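Local coordinates for coelenterazine-binding protein with bound coelenterazine (Renilla muelleri, PDB 2HPS) that binds the luciferin coelenterazine and probably yields it for reaction with luciferase and oxygen only when calcium is bound, at residues E55-R58 with Q59-R63. Sequence-based numbering, arbitrary orientation. Where two conformers were deposited one is given.
Sequences EETR and QEFLR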
loop_
_atom_site.group_PDB
_atom_site.type_symbol
_atom_site.label_atom_id
_atom_site.label_comp_id
_atom_site.label_asym_id
_atom_site.label_seq_id
_atom_site.Cartn_x
_atom_site.Cartn_y
_atom_site.Cartn_z
ATOM N N GLU A 55 -8.183 -15.738 -3.537
ATOM C CA GLU A 55 -8.752 -15.230 -4.784
ATOM C C GLU A 55 -9.412 -13.861 -4.582
ATOM O O GLU A 55 -9.320 -13.002 -5.452
ATOM C CB GLU A 55 -9.732 -16.235 -5.426
ATOM C CG GLU A 55 -10.359 -15.772 -6.764
ATOM C CD GLU A 55 -9.349 -15.582 -7.914
ATOM O OE1 GLU A 55 -8.137 -15.885 -7.755
ATOM O OE2 GLU A 55 -9.778 -15.124 -8.995
ATOM N N GLU A 56 -10.080 -13.661 -3.443
ATOM C CA GLU A 56 -10.672 -12.359 -3.138
ATOM C C GLU A 56 -9.567 -11.280 -3.099
ATOM O O GLU A 56 -9.738 -10.177 -3.627
ATOM C CB GLU A 56 -11.408 -12.422 -1.800
ATOM C CG GLU A 56 -12.719 -13.194 -1.854
ATOM C CD GLU A 56 -13.319 -13.439 -0.475
ATOM O OE1 GLU A 56 -13.045 -12.650 0.464
ATOM O OE2 GLU A 56 -14.082 -14.431 -0.325
ATOM N N THR A 57 -8.436 -11.633 -2.500
ATOM C CA THR A 57 -7.267 -10.732 -2.443
ATOM C C THR A 57 -6.760 -10.435 -3.855
ATOM O O THR A 57 -6.587 -9.266 -4.226
ATOM C CB THR A 57 -6.134 -11.314 -1.572
ATOM O OG1 THR A 57 -6.654 -11.630 -0.271
ATOM C CG2 THR A 57 -4.960 -10.316 -1.433
ATOM N N ARG A 58 -6.567 -11.480 -4.664
ATOM C CA ARG A 58 -6.192 -11.271 -6.075
ATOM C C ARG A 58 -7.192 -10.374 -6.834
ATOM O O ARG A 58 -6.797 -9.461 -7.553
ATOM C CB ARG A 58 -5.994 -12.620 -6.788
ATOM C CG ARG A 58 -5.032 -12.550 -7.989
ATOM C CD ARG A 58 -4.948 -13.891 -8.750
ATOM N NE ARG A 58 -6.256 -14.317 -9.271
ATOM C CZ ARG A 58 -6.690 -14.100 -10.509
ATOM N NH1 ARG A 58 -5.917 -13.472 -11.402
ATOM N NH2 ARG A 58 -7.901 -14.519 -10.866
ATOM N N GLN A 59 -8.491 -10.639 -6.681
ATOM C CA GLN A 59 -9.502 -9.871 -7.379
ATOM C C GLN A 59 -9.480 -8.389 -6.975
ATOM O O GLN A 59 -9.668 -7.516 -7.820
ATOM C CB GLN A 59 -10.886 -10.490 -7.158
ATOM C CG GLN A 59 -11.077 -11.793 -7.948
ATOM C CD GLN A 59 -10.990 -11.596 -9.460
ATOM O OE1 GLN A 59 -11.445 -10.584 -9.996
ATOM N NE2 GLN A 59 -10.393 -12.568 -10.153
ATOM N N GLU A 60 -9.202 -8.123 -5.700
ATOM C CA GLU A 60 -9.162 -6.724 -5.253
ATOM C C GLU A 60 -7.946 -6.046 -5.870
ATOM O O GLU A 60 -8.049 -4.919 -6.377
ATOM C CB GLU A 60 -9.177 -6.593 -3.724
ATOM C CG GLU A 60 -9.178 -5.124 -3.218
ATOM C CD GLU A 60 -10.379 -4.262 -3.691
ATOM O OE1 GLU A 60 -11.373 -4.763 -4.295
ATOM O OE2 GLU A 60 -10.325 -3.034 -3.460
ATOM N N PHE A 61 -6.810 -6.739 -5.873
ATOM C CA PHE A 61 -5.638 -6.201 -6.572
ATOM C C PHE A 61 -5.878 -5.949 -8.060
ATOM O O PHE A 61 -5.417 -4.952 -8.607
ATOM C CB PHE A 61 -4.392 -7.062 -6.336
ATOM C CG PHE A 61 -3.654 -6.699 -5.073
ATOM C CD1 PHE A 61 -4.215 -6.966 -3.827
ATOM C CD2 PHE A 61 -2.414 -6.063 -5.141
ATOM C CE1 PHE A 61 -3.534 -6.602 -2.630
ATOM C CE2 PHE A 61 -1.736 -5.690 -3.975
ATOM C CZ PHE A 61 -2.292 -5.970 -2.715
ATOM N N LEU A 62 -6.614 -6.844 -8.723
ATOM C CA LEU A 62 -6.920 -6.636 -10.132
ATOM C C LEU A 62 -7.820 -5.427 -10.328
ATOM O O LEU A 62 -7.653 -4.676 -11.281
ATOM C CB LEU A 62 -7.570 -7.886 -10.742
ATOM C CG LEU A 62 -6.666 -9.111 -10.878
ATOM C CD1 LEU A 62 -7.532 -10.288 -11.342
ATOM C CD2 LEU A 62 -5.489 -8.878 -11.823
ATOM N N ARG A 63 -8.771 -5.233 -9.415
ATOM C CA ARG A 63 -9.681 -4.093 -9.484
ATOM C C ARG A 63 -8.906 -2.768 -9.419
ATOM O O ARG A 63 -9.144 -1.840 -10.207
ATOM C CB ARG A 63 -10.718 -4.179 -8.357
ATOM C CG ARG A 63 -11.890 -3.178 -8.549
ATOM C CD ARG A 63 -12.879 -3.293 -7.373
ATOM N NE ARG A 63 -12.329 -2.716 -6.146
ATOM C CZ ARG A 63 -12.328 -1.415 -5.866
ATOM N NH1 ARG A 63 -12.849 -0.540 -6.721
ATOM N NH2 ARG A 63 -11.785 -0.987 -4.735
#
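Gln-59 meets Glu-55 twice, one helical turn on: its backbone N donates to Glu-55 O, and its amide NE2 reaches Glu-55 OE2 at 2.9 Å. Glu-55 OE2 is met by this amide from above the carboxylate plane, while its syn lone pair takes Arg-58 NH2 at 2.7 Å. In the conformer of Arg-58 described here, NE donates to Glu-55 OE1 at 2.9 Å, completing a side-on, two-nitrogen salt bridge. Glutamine suits this place: with its chain bent at chi2 (-62°), it curls back and offers an uncharged N-H to an oxygen that arginine holds from another direction. Were Glu-55 an alanine, Arg-58 would probably keep just its salt bridge to Glu-37 through NH1, and Gln-59 NE2 would lose this acceptor, letting the amide turn.

Glu-60 N continues the i to i+4 ladder to Glu-56 O, while the Glu-60 carboxylate runs forward into a similar side-on salt bridge with Arg-63. Phe-61 N bonds to Thr-57 O at 3.0 Å, and CD1 brings the ring edge to 3.3 Å from the same oxygen. Alongside, Thr-57 CG2 lies 4.2 Å from Phe-61 CE1; threonine gives this buried face a methyl while its OG1 bonds to Lys-53 O. Leu-62 lays CD1 over one face of the same Arg-58 conformer's guanidinium, 3.6 Å from NH1, a flat surface that accepts an aliphatic branch.

All this lies on helix 51-68 of the second EF-hand. Arg-58 and Leu-62 face helix 33-47; Thr-57 and Glu-60 pack on helix 102-111, and Phe-61 touches both helices and the bound c2-hydroxy-coelenterazine.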